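Jasmonate-induced oxygenase 2 (Arabidopsis thaliana, PDB 6LSV) catalyses the iron- and 2-oxoglutarate-dependent hydroxylation of jasmonate to 12-hydroxyjasmonate, a reaction that consumes the defence hormone. Local coordinates at residues A[27-33]-A[219-225]; A[172-177]-A[298-302]; A[93-98]-A[292-297]. All coordinates share one frame; numbering follows the deposited sequence.

Contact 1 (A[27-33]-A[219-225]). With AKG (2-oxoglutaric acid), chain C.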
loop_
_atom_site.group_PDB
_atom_site.type_symbol
_atom_site.label_atom_id
_atom_site.label_comp_id
_atom_site.label_asym_id
_atom_site.label_seq_id
_atom_site.Cartn_x
_atom_site.Cartn_y
_atom_site.Cartn_z
ATOM N N LYS A 27 -6.178 8.793 -18.668
ATOM C CA LYS A 27 -5.958 9.861 -17.709
ATOM C C LYS A 27 -5.770 11.187 -18.430
ATOM O O LYS A 27 -5.421 11.216 -19.616
ATOM C CB LYS A 27 -4.736 9.547 -16.852
ATOM C CG LYS A 27 -4.774 8.167 -16.215
ATOM C CD LYS A 27 -6.037 7.962 -15.388
ATOM C CE LYS A 27 -5.870 6.800 -14.412
ATOM N NZ LYS A 27 -7.102 6.546 -13.612
ATOM N N PRO A 28 -6.027 12.305 -17.750
ATOM C CA PRO A 28 -5.762 13.612 -18.361
ATOM C C PRO A 28 -4.317 13.710 -18.826
ATOM O O PRO A 28 -3.416 13.091 -18.255
ATOM C CB PRO A 28 -6.051 14.598 -17.226
ATOM C CG PRO A 28 -7.048 13.903 -16.379
ATOM C CD PRO A 28 -6.712 12.433 -16.451
ATOM N N ALA A 29 -4.102 14.496 -19.881
ATOM C CA ALA A 29 -2.744 14.692 -20.381
ATOM C C ALA A 29 -1.825 15.270 -19.315
ATOM O O ALA A 29 -0.605 15.098 -19.390
ATOM C CB ALA A 29 -2.759 15.599 -21.609
ATOM N N SER A 30 -2.382 15.956 -18.317
ATOM C CA SER A 30 -1.558 16.523 -17.259
ATOM C C SER A 30 -0.902 15.451 -16.403
ATOM O O SER A 30 0.135 15.712 -15.784
ATOM C CB SER A 30 -2.407 17.408 -16.367
ATOM O OG SER A 30 -3.144 18.315 -17.151
ATOM N N LEU A 31 -1.484 14.260 -16.348
ATOM C CA LEU A 31 -1.071 13.266 -15.377
ATOM C C LEU A 31 -0.688 11.940 -16.009
ATOM O O LEU A 31 -0.406 10.984 -15.278
ATOM C CB LEU A 31 -2.189 13.061 -14.348
ATOM C CG LEU A 31 -2.659 14.380 -13.715
ATOM C CD1 LEU A 31 -4.119 14.310 -13.302
ATOM C CD2 LEU A 31 -1.781 14.805 -12.537
ATOM N N ARG A 32 -0.653 11.860 -17.339
ATOM C CA ARG A 32 -0.170 10.670 -18.018
ATOM C C ARG A 32 1.319 10.477 -17.742
ATOM O O ARG A 32 2.058 11.448 -17.542
ATOM C CB ARG A 32 -0.399 10.788 -19.522
ATOM C CG ARG A 32 -1.786 10.396 -19.981
ATOM C CD ARG A 32 -2.034 10.876 -21.396
ATOM N NE ARG A 32 -3.416 11.301 -21.589
ATOM C CZ ARG A 32 -3.843 11.987 -22.642
ATOM N NH1 ARG A 32 -2.992 12.328 -23.600
ATOM N NH2 ARG A 32 -5.121 12.329 -22.737
ATOM N N PRO A 33 1.792 9.227 -17.720
ATOM C CA PRO A 33 3.229 8.972 -17.608
ATOM C C PRO A 33 3.946 9.209 -18.934
ATOM O O PRO A 33 4.324 10.345 -19.220
ATOM C CB PRO A 33 3.294 7.499 -17.201
ATOM C CG PRO A 33 2.022 6.910 -17.709
ATOM C CD PRO A 33 0.991 7.993 -17.681
ATOM N N GLU A 219 0.810 4.430 -22.233
ATOM C CA GLU A 219 1.191 5.828 -22.073
ATOM C C GLU A 219 -0.003 6.732 -21.786
ATOM O O GLU A 219 0.195 7.916 -21.489
ATOM C CB GLU A 219 1.941 6.318 -23.316
ATOM C CG GLU A 219 1.058 6.867 -24.422
ATOM C CD GLU A 219 0.482 5.780 -25.311
ATOM O OE1 GLU A 219 0.708 4.582 -25.027
ATOM O OE2 GLU A 219 -0.198 6.128 -26.300
ATOM N N LEU A 220 -1.229 6.212 -21.869
ATOM C CA LEU A 220 -2.423 6.953 -21.482
ATOM C C LEU A 220 -2.993 6.499 -20.149
ATOM O O LEU A 220 -3.864 7.183 -19.598
ATOM C CB LEU A 220 -3.520 6.812 -22.546
ATOM C CG LEU A 220 -3.211 7.115 -24.011
ATOM C CD1 LEU A 220 -4.447 6.846 -24.863
ATOM C CD2 LEU A 220 -2.744 8.547 -24.179
ATOM N N ALA A 221 -2.538 5.368 -19.626
ATOM C CA ALA A 221 -3.174 4.717 -18.497
ATOM C C ALA A 221 -2.237 4.703 -17.299
ATOM O O ALA A 221 -1.038 4.972 -17.405
ATOM C CB ALA A 221 -3.593 3.286 -18.861
ATOM N N LEU A 222 -2.812 4.387 -16.143
ATOM C CA LEU A 222 -2.063 4.185 -14.915
ATOM C C LEU A 222 -2.588 2.924 -14.253
ATOM O O LEU A 222 -3.804 2.742 -14.141
ATOM C CB LEU A 222 -2.198 5.380 -13.967
ATOM C CG LEU A 222 -1.290 6.584 -14.228
ATOM C CD1 LEU A 222 -1.677 7.744 -13.329
ATOM C CD2 LEU A 222 0.166 6.215 -14.025
ATOM N N GLY A 223 -1.674 2.043 -13.841
ATOM C CA GLY A 223 -2.092 0.887 -13.070
ATOM C C GLY A 223 -2.718 1.284 -11.752
ATOM O O GLY A 223 -3.662 0.641 -11.286
ATOM N N LEU A 224 -2.219 2.361 -11.149
ATOM C CA LEU A 224 -2.761 2.890 -9.901
ATOM C C LEU A 224 -2.419 4.371 -9.828
ATOM O O LEU A 224 -1.243 4.740 -9.914
ATOM C CB LEU A 224 -2.189 2.133 -8.705
ATOM C CG LEU A 224 -2.904 2.284 -7.365
ATOM C CD1 LEU A 224 -4.405 2.088 -7.524
ATOM C CD2 LEU A 224 -2.322 1.293 -6.368
ATOM N N SER A 225 -3.438 5.213 -9.675
ATOM C CA SER A 225 -3.254 6.658 -9.681
ATOM C C SER A 225 -2.528 7.129 -8.418
ATOM O O SER A 225 -2.456 6.398 -7.426
ATOM C CB SER A 225 -4.608 7.353 -9.816
ATOM O OG SER A 225 -5.166 7.127 -11.096
HETATM C C1 AKG C . -0.068 -0.202 -3.389
HETATM O O1 AKG C . 0.291 0.164 -2.243
HETATM O O2 AKG C . -1.207 -0.724 -3.541
HETATM C C2 AKG C . 0.872 0.018 -4.580
HETATM O O5 AKG C . 1.178 1.127 -4.866
HETATM C C3 AKG C . 1.426 -1.149 -5.410
HETATM C C4 AKG C . 2.864 -0.830 -5.829
HETATM C C5 AKG C . 3.308 -1.716 -6.993
HETATM O O3 AKG C . 4.520 -2.025 -7.145
HETATM O O4 AKG C . 2.451 -2.138 -7.809
#

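Contact 2 (A[172-177]-A[298-302]). With AKG (2-oxoglutaric acid), chain C; JAA ({(1R,2R)-3-oxo-2-[(2Z)-pent-2-en-1-yl]cyclopentyl}acetic acid), chain D.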
loop_
_atom_site.group_PDB
_atom_site.type_symbol
_atom_site.label_atom_id
_atom_site.label_comp_id
_atom_site.label_asym_id
_atom_site.label_seq_id
_atom_site.Cartn_x
_atom_site.Cartn_y
_atom_site.Cartn_z
ATOM N N LEU A 172 5.225 -10.677 8.276
ATOM C CA LEU A 172 5.283 -9.235 8.071
ATOM C C LEU A 172 4.741 -8.467 9.270
ATOM O O LEU A 172 5.128 -7.313 9.485
ATOM C CB LEU A 172 4.532 -8.855 6.793
ATOM C CG LEU A 172 5.420 -8.773 5.545
ATOM C CD1 LEU A 172 6.035 -10.124 5.209
ATOM C CD2 LEU A 172 4.657 -8.246 4.358
ATOM N N VAL A 173 3.860 -9.079 10.062
ATOM C CA VAL A 173 3.477 -8.477 11.337
ATOM C C VAL A 173 4.684 -8.403 12.266
ATOM O O VAL A 173 4.915 -7.384 12.930
ATOM C CB VAL A 173 2.311 -9.261 11.969
ATOM C CG1 VAL A 173 2.190 -8.949 13.456
ATOM C CG2 VAL A 173 1.006 -8.945 11.252
ATOM N N LYS A 174 5.483 -9.475 12.311
ATOM C CA LYS A 174 6.700 -9.474 13.120
ATOM C C LYS A 174 7.697 -8.438 12.614
ATOM O O LYS A 174 8.301 -7.701 13.403
ATOM C CB LYS A 174 7.337 -10.866 13.114
ATOM C CG LYS A 174 6.584 -11.918 13.907
ATOM C CD LYS A 174 7.277 -13.271 13.818
ATOM C CE LYS A 174 6.381 -14.387 14.332
ATOM N NZ LYS A 174 6.469 -15.616 13.492
ATOM N N LEU A 175 7.895 -8.384 11.296
ATOM C CA LEU A 175 8.829 -7.423 10.722
ATOM C C LEU A 175 8.388 -5.991 11.001
ATOM O O LEU A 175 9.222 -5.120 11.275
ATOM C CB LEU A 175 8.960 -7.669 9.218
ATOM C CG LEU A 175 9.679 -6.622 8.364
ATOM C CD1 LEU A 175 11.112 -6.401 8.849
ATOM C CD2 LEU A 175 9.651 -7.025 6.895
ATOM N N SER A 176 7.080 -5.727 10.944
ATOM C CA SER A 176 6.599 -4.375 11.204
ATOM C C SER A 176 6.924 -3.938 12.627
ATOM O O SER A 176 7.347 -2.798 12.848
ATOM C CB SER A 176 5.094 -4.280 10.947
ATOM O OG SER A 176 4.726 -4.873 9.714
ATOM N N GLY A 177 6.737 -4.831 13.602
ATOM C CA GLY A 177 7.028 -4.473 14.982
ATOM C C GLY A 177 8.467 -4.042 15.180
ATOM O O GLY A 177 8.747 -3.087 15.908
ATOM N N ALA A 298 0.843 -5.548 -1.151
ATOM C CA ALA A 298 0.866 -4.403 -0.249
ATOM C C ALA A 298 0.331 -4.843 1.107
ATOM O O ALA A 298 -0.869 -5.097 1.258
ATOM C CB ALA A 298 0.046 -3.245 -0.815
ATOM N N PHE A 299 1.222 -4.931 2.087
ATOM C CA PHE A 299 0.858 -5.235 3.463
ATOM C C PHE A 299 0.735 -3.928 4.234
ATOM O O PHE A 299 1.661 -3.110 4.230
ATOM C CB PHE A 299 1.906 -6.153 4.095
ATOM C CG PHE A 299 1.699 -6.411 5.561
ATOM C CD1 PHE A 299 2.324 -5.621 6.513
ATOM C CD2 PHE A 299 0.902 -7.462 5.986
ATOM C CE1 PHE A 299 2.142 -5.860 7.862
ATOM C CE2 PHE A 299 0.716 -7.707 7.333
ATOM C CZ PHE A 299 1.336 -6.903 8.271
ATOM N N PHE A 300 -0.410 -3.728 4.882
ATOM C CA PHE A 300 -0.698 -2.500 5.614
ATOM C C PHE A 300 -0.643 -2.782 7.110
ATOM O O PHE A 300 -1.360 -3.654 7.610
ATOM C CB PHE A 300 -2.065 -1.936 5.226
ATOM C CG PHE A 300 -2.233 -1.697 3.751
ATOM C CD1 PHE A 300 -1.428 -0.789 3.077
ATOM C CD2 PHE A 300 -3.204 -2.380 3.040
ATOM C CE1 PHE A 300 -1.592 -0.569 1.715
ATOM C CE2 PHE A 300 -3.373 -2.162 1.687
ATOM C CZ PHE A 300 -2.566 -1.255 1.024
ATOM N N TYR A 301 0.208 -2.041 7.815
ATOM C CA TYR A 301 0.332 -2.120 9.268
ATOM C C TYR A 301 -0.297 -0.860 9.852
ATOM O O TYR A 301 0.243 0.241 9.697
ATOM C CB TYR A 301 1.797 -2.260 9.675
ATOM C CG TYR A 301 2.015 -2.666 11.112
ATOM C CD1 TYR A 301 1.828 -3.982 11.520
ATOM C CD2 TYR A 301 2.425 -1.738 12.057
ATOM C CE1 TYR A 301 2.046 -4.359 12.833
ATOM C CE2 TYR A 301 2.638 -2.103 13.371
ATOM C CZ TYR A 301 2.444 -3.414 13.754
ATOM O OH TYR A 301 2.656 -3.778 15.063
ATOM N N ASN A 302 -1.433 -1.019 10.523
ATOM C CA ASN A 302 -2.241 0.142 10.845
ATOM C C ASN A 302 -2.469 0.264 12.345
ATOM O O ASN A 302 -2.435 -0.735 13.069
ATOM C CB ASN A 302 -3.596 0.062 10.132
ATOM C CG ASN A 302 -3.456 0.031 8.624
ATOM O OD1 ASN A 302 -2.575 0.678 8.059
ATOM N ND2 ASN A 302 -4.322 -0.729 7.965
HETATM C C1 AKG C . -0.068 -0.202 -3.389
HETATM O O1 AKG C . 0.291 0.164 -2.243
HETATM O O2 AKG C . -1.207 -0.724 -3.541
HETATM C C2 AKG C . 0.872 0.018 -4.580
HETATM O O5 AKG C . 1.178 1.127 -4.866
HETATM C C3 AKG C . 1.426 -1.149 -5.410
HETATM C C4 AKG C . 2.864 -0.830 -5.829
HETATM C C5 AKG C . 3.308 -1.716 -6.993
HETATM O O3 AKG C . 4.520 -2.025 -7.145
HETATM O O4 AKG C . 2.451 -2.138 -7.809
HETATM O O01 JAA D . -7.958 -1.274 -1.249
HETATM O O02 JAA D . -7.589 0.333 4.897
HETATM O O03 JAA D . -9.482 1.303 4.447
HETATM C C04 JAA D . -7.967 0.030 1.868
HETATM C C05 JAA D . -7.608 0.287 0.303
HETATM C C06 JAA D . -9.440 -0.454 1.833
HETATM C C07 JAA D . -9.697 -0.815 0.524
HETATM C C08 JAA D . -8.285 -0.650 -0.295
HETATM C C09 JAA D . -6.050 0.127 0.023
HETATM C C10 JAA D . -7.854 1.218 2.652
HETATM C C11 JAA D . -5.334 1.459 0.249
HETATM C C12 JAA D . -8.335 0.936 4.079
HETATM C C13 JAA D . -4.486 1.952 -0.634
HETATM C C14 JAA D . -4.180 1.216 -1.936
HETATM C C15 JAA D . -4.376 2.165 -3.117
#

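Contact 3 (A[93-98]-A[292-297]). With AKG (2-oxoglutaric acid), chain C.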
loop_
_atom_site.group_PDB
_atom_site.type_symbol
_atom_site.label_atom_id
_atom_site.label_comp_id
_atom_site.label_asym_id
_atom_site.label_seq_id
_atom_site.Cartn_x
_atom_site.Cartn_y
_atom_site.Cartn_z
ATOM N N ALA A 93 4.459 -16.313 -2.094
ATOM C CA ALA A 93 3.354 -15.368 -1.976
ATOM C C ALA A 93 3.023 -14.734 -3.321
ATOM O O ALA A 93 1.849 -14.607 -3.687
ATOM C CB ALA A 93 3.697 -14.292 -0.944
ATOM N N ARG A 94 4.047 -14.338 -4.074
ATOM C CA ARG A 94 3.799 -13.714 -5.368
ATOM C C ARG A 94 3.207 -14.711 -6.356
ATOM O O ARG A 94 2.208 -14.418 -7.024
ATOM C CB ARG A 94 5.094 -13.117 -5.914
ATOM C CG ARG A 94 4.958 -12.536 -7.303
ATOM C CD ARG A 94 6.317 -12.212 -7.895
ATOM N NE ARG A 94 7.027 -11.199 -7.119
ATOM C CZ ARG A 94 7.993 -11.463 -6.245
ATOM N NH1 ARG A 94 8.373 -12.716 -6.027
ATOM N NH2 ARG A 94 8.577 -10.468 -5.588
ATOM N N GLU A 95 3.802 -15.904 -6.457
ATOM C CA GLU A 95 3.373 -16.854 -7.480
ATOM C C GLU A 95 2.030 -17.489 -7.144
ATOM O O GLU A 95 1.274 -17.843 -8.055
ATOM C CB GLU A 95 4.441 -17.926 -7.687
ATOM C CG GLU A 95 5.753 -17.379 -8.233
ATOM C CD GLU A 95 5.554 -16.441 -9.415
ATOM O OE1 GLU A 95 4.867 -16.831 -10.383
ATOM O OE2 GLU A 95 6.081 -15.307 -9.371
ATOM N N ASN A 96 1.713 -17.641 -5.858
ATOM C CA ASN A 96 0.366 -18.056 -5.479
ATOM C C ASN A 96 -0.666 -17.038 -5.943
ATOM O O ASN A 96 -1.688 -17.399 -6.539
ATOM C CB ASN A 96 0.278 -18.251 -3.967
ATOM C CG ASN A 96 0.574 -19.673 -3.545
ATOM O OD1 ASN A 96 -0.332 -20.428 -3.201
ATOM N ND2 ASN A 96 1.848 -20.047 -3.570
ATOM N N TRP A 97 -0.416 -15.754 -5.677
ATOM C CA TRP A 97 -1.354 -14.721 -6.104
ATOM C C TRP A 97 -1.365 -14.580 -7.621
ATOM O O TRP A 97 -2.431 -14.398 -8.223
ATOM C CB TRP A 97 -1.014 -13.390 -5.432
ATOM C CG TRP A 97 -1.556 -13.296 -4.038
ATOM C CD1 TRP A 97 -0.850 -13.391 -2.872
ATOM C CD2 TRP A 97 -2.925 -13.109 -3.663
ATOM N NE1 TRP A 97 -1.696 -13.270 -1.795
ATOM C CE2 TRP A 97 -2.976 -13.097 -2.255
ATOM C CE3 TRP A 97 -4.112 -12.949 -4.382
ATOM C CZ2 TRP A 97 -4.166 -12.924 -1.553
ATOM C CZ3 TRP A 97 -5.291 -12.782 -3.683
ATOM C CH2 TRP A 97 -5.310 -12.772 -2.283
ATOM N N ARG A 98 -0.196 -14.668 -8.258
ATOM C CA ARG A 98 -0.160 -14.642 -9.717
ATOM C C ARG A 98 -1.016 -15.757 -10.302
ATOM O O ARG A 98 -1.730 -15.547 -11.289
ATOM C CB ARG A 98 1.280 -14.756 -10.217
ATOM C CG ARG A 98 1.404 -14.594 -11.724
ATOM C CD ARG A 98 2.736 -15.110 -12.249
ATOM N NE ARG A 98 3.892 -14.534 -11.561
ATOM C CZ ARG A 98 4.298 -13.275 -11.700
ATOM N NH1 ARG A 98 3.636 -12.444 -12.499
ATOM N NH2 ARG A 98 5.365 -12.847 -11.037
ATOM N N LYS A 292 3.934 -7.013 -20.735
ATOM C CA LYS A 292 3.957 -7.926 -19.604
ATOM C C LYS A 292 3.103 -7.350 -18.479
ATOM O O LYS A 292 2.746 -6.169 -18.471
ATOM C CB LYS A 292 5.397 -8.222 -19.151
ATOM C CG LYS A 292 5.542 -9.476 -18.267
ATOM C CD LYS A 292 4.568 -10.608 -18.657
ATOM C CE LYS A 292 4.788 -11.836 -17.786
ATOM N NZ LYS A 292 5.197 -11.456 -16.397
ATOM N N GLU A 293 2.751 -8.221 -17.547
ATOM C CA GLU A 293 1.911 -7.908 -16.409
ATOM C C GLU A 293 2.788 -7.625 -15.195
ATOM O O GLU A 293 4.018 -7.651 -15.268
ATOM C CB GLU A 293 0.952 -9.069 -16.142
ATOM C CG GLU A 293 1.642 -10.428 -16.225
ATOM C CD GLU A 293 0.880 -11.525 -15.509
ATOM O OE1 GLU A 293 -0.167 -11.958 -16.034
ATOM O OE2 GLU A 293 1.331 -11.957 -14.425
ATOM N N ARG A 294 2.140 -7.357 -14.065
ATOM C CA ARG A 294 2.822 -7.167 -12.796
ATOM C C ARG A 294 1.946 -7.723 -11.687
ATOM O O ARG A 294 0.719 -7.768 -11.811
ATOM C CB ARG A 294 3.139 -5.685 -12.517
ATOM C CG ARG A 294 4.353 -5.140 -13.258
ATOM C CD ARG A 294 4.729 -3.721 -12.810
ATOM N NE ARG A 294 5.503 -3.694 -11.570
ATOM C CZ ARG A 294 5.022 -3.324 -10.386
ATOM N NH1 ARG A 294 3.756 -2.939 -10.266
ATOM N NH2 ARG A 294 5.808 -3.338 -9.316
ATOM N N VAL A 295 2.587 -8.150 -10.603
ATOM C CA VAL A 295 1.893 -8.573 -9.393
ATOM C C VAL A 295 2.663 -8.015 -8.207
ATOM O O VAL A 295 3.855 -8.304 -8.048
ATOM C CB VAL A 295 1.777 -10.105 -9.283
ATOM C CG1 VAL A 295 1.511 -10.509 -7.842
ATOM C CG2 VAL A 295 0.677 -10.624 -10.198
ATOM N N SER A 296 1.994 -7.218 -7.378
ATOM C CA SER A 296 2.621 -6.625 -6.208
ATOM C C SER A 296 1.747 -6.846 -4.984
ATOM O O SER A 296 0.518 -6.894 -5.076
ATOM C CB SER A 296 2.886 -5.132 -6.408
ATOM O OG SER A 296 3.447 -4.891 -7.687
ATOM N N LEU A 297 2.401 -6.976 -3.834
ATOM C CA LEU A 297 1.743 -7.294 -2.573
ATOM C C LEU A 297 1.946 -6.134 -1.609
ATOM O O LEU A 297 3.086 -5.781 -1.286
ATOM C CB LEU A 297 2.291 -8.595 -1.981
ATOM C CG LEU A 297 1.809 -9.931 -2.560
ATOM C CD1 LEU A 297 2.307 -10.164 -3.980
ATOM C CD2 LEU A 297 2.238 -11.074 -1.658
HETATM C C1 AKG C . -0.068 -0.202 -3.389
HETATM O O1 AKG C . 0.291 0.164 -2.243
HETATM O O2 AKG C . -1.207 -0.724 -3.541
HETATM C C2 AKG C . 0.872 0.018 -4.580
HETATM O O5 AKG C . 1.178 1.127 -4.866
HETATM C C3 AKG C . 1.426 -1.149 -5.410
HETATM C C4 AKG C . 2.864 -0.830 -5.829
HETATM C C5 AKG C . 3.308 -1.716 -6.993
HETATM O O3 AKG C . 4.520 -2.025 -7.145
HETATM O O4 AKG C . 2.451 -2.138 -7.809
#

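Contact 1 (A[27-33]-A[219-225])
Lys27 and Leu220 make the one backbone hydrogen bond between 27-33 and 219-225: Lys27 N donates to Leu220 O at 3.0 Å, almost perfectly straight, with an N-H...O angle of 179°. The carbonyl of Lys27 is used as well, by Arg32 of its own loop. Arg32 NE reaches Lys27 O at 2.8 Å; Lys27 O lies in the guanidinium plane, although the donor stands tilted from the plane of the carbonyl. NH2 adds a weak second bond, so the far end of the arginine is tied back across the turn. That turn is closed by Leu31 N bonding to Pro28 O.

Apolar contacts add to these bonds. The Arg32 chain runs alongside Leu220, both pointing the same way, and Leu220 CD2 lies 3.7 Å from Arg32 CD and over one face of the guanidinium. Pro33 and Leu222 pass in opposite directions, with Pro33 CD 4.1 Å from Leu222 CD2. Lys27, bent at its second torsion (chi2 -56°), crosses Leu222 at about a right angle and brings CE to 4.0 Å from Leu222 CB.

The bend carries the lysine's charged end inward to Ser225, where NZ and OG stand 3.2 Å apart. Asp134 holds both groups, through a salt bridge to Lys27 and a hydrogen bond from Ser225, and Leu133 O takes a further bond from the ammonium.

Leu224 points away from the 27-33 loop into the active site, its CD2 3.6 Å from O2 of 2-oxoglutarate, and it also touches jasmonate. Gly223 and Leu224 together face Val286, forming a classic beta bulge against strand 284-286. The N-terminal loop between helix 10-15 and strand 47-49 thus packs outside the segment entering strand 224-225, with Pro33 and Leu222 both resting on Arg285 of strand 284-286.

Contact 2 (A[172-177]-A[298-302])
Leu172 lays its CB squarely over the Phe299 ring, 3.7 Å from the centroid and only 2° off the normal, a CH-pi contact. The two side chains slide past each other in opposite directions, and Leu172 CD2 reaches back to 3.5 Å from Phe299 CB. Phe299 holds CG trans to its backbone N (chi1 174°), which extends the ring toward the helix; there Val173 CG2 meets its edge, 3.6 Å from CZ.

Tyr301 has a similar first torsion and stretches out beneath the next helical turn. Ser176 CB sits over one face of its ring, displaced toward the rim, 3.5 Å from the centroid. The Ser176 hydroxyl is turned to the side of its own backbone N (chi1 -47°), leaving the methylene to face the tyrosine. At the far end of that ring, Tyr301 OH is hydrogen-bonded to Gln195.

Ala298 and Phe300 point away from the helix: Ala298 lines the 2-oxoglutarate pocket, and Phe300 CZ approaches jasmonate C09 at 3.9 Å. Helix 161-186 therefore covers the outer surface of the double-stranded beta-helix core, over strand 294-302, which pairs with strands 233-237 and 204-212.

Contact 3 (A[93-98]-A[292-297])
Arg98 reaches across to Glu293 while also holding Glu95 of its own helix. Its NH1 donates to Glu293 OE2 at 3.0 Å, exactly in the guanidinium plane though with a bent N-H...O angle of 138°. Glu95 is gripped side-on: Arg98 NE meets OE1 at 2.8 Å and NH2 meets OE2 at 3.1 Å, the latter through its syn lone pair. A bend at chi3 (-53°) turns the group so that both acids lie at its edge, while Val295 CB lies over one face. The other oxygen of Glu293, OE1, is hydrogen-bonded to Tyr211 and His102.

Strand 294-302, which follows Glu293, belongs to the double-stranded beta-helix of the 2-oxoglutarate oxygenases, and Arg294 and Ser296 form its Arg-X-Ser motif, pointing away from the helix to the cosubstrate. Arg294 NH1 bonds 2-oxoglutarate O4 at 2.9 Å and NH2 bonds O3 at 2.8 Å, while Val242 O occupies Arg294 NE. Ser296 OG lies within weak hydrogen-bonding distance of both oxygens of that carboxylate, its single proton not assigned to either.

Val295 and Leu297, on the other face of the strand, point toward helix 87-102. Leu297 CD2 meets Ala93 CB at 3.6 Å and also touches Trp97; Val295 CG1 meets Arg94 CG at 4.0 Å. Arg94's guanidinium salt-bridges Asp91.

How the contacts relate
Contacts 2 and 3 are buried and share strand 294-302, their strand segments, 292-297 and 298-302, being consecutive, with one face turned to helices 161-186 and 87-102 and the other to the ligands. Contact 1 is only partly buried and joins loop to bulged strand entry; its centre lies 30 Å from that of contact 2, on the opposite side of the chain's centre. Chemistry follows place: contact 2 is aromatic and aliphatic, without a hydrogen bond across it, contact 3 adds a salt-bridge network to an apolar core, and contact 1 relies on a backbone hydrogen bond and on a buried lysine whose charge is met by Asp134, outside the two segments. All three touch 2-oxoglutarate, but only contact 3 anchors its distal carboxylate.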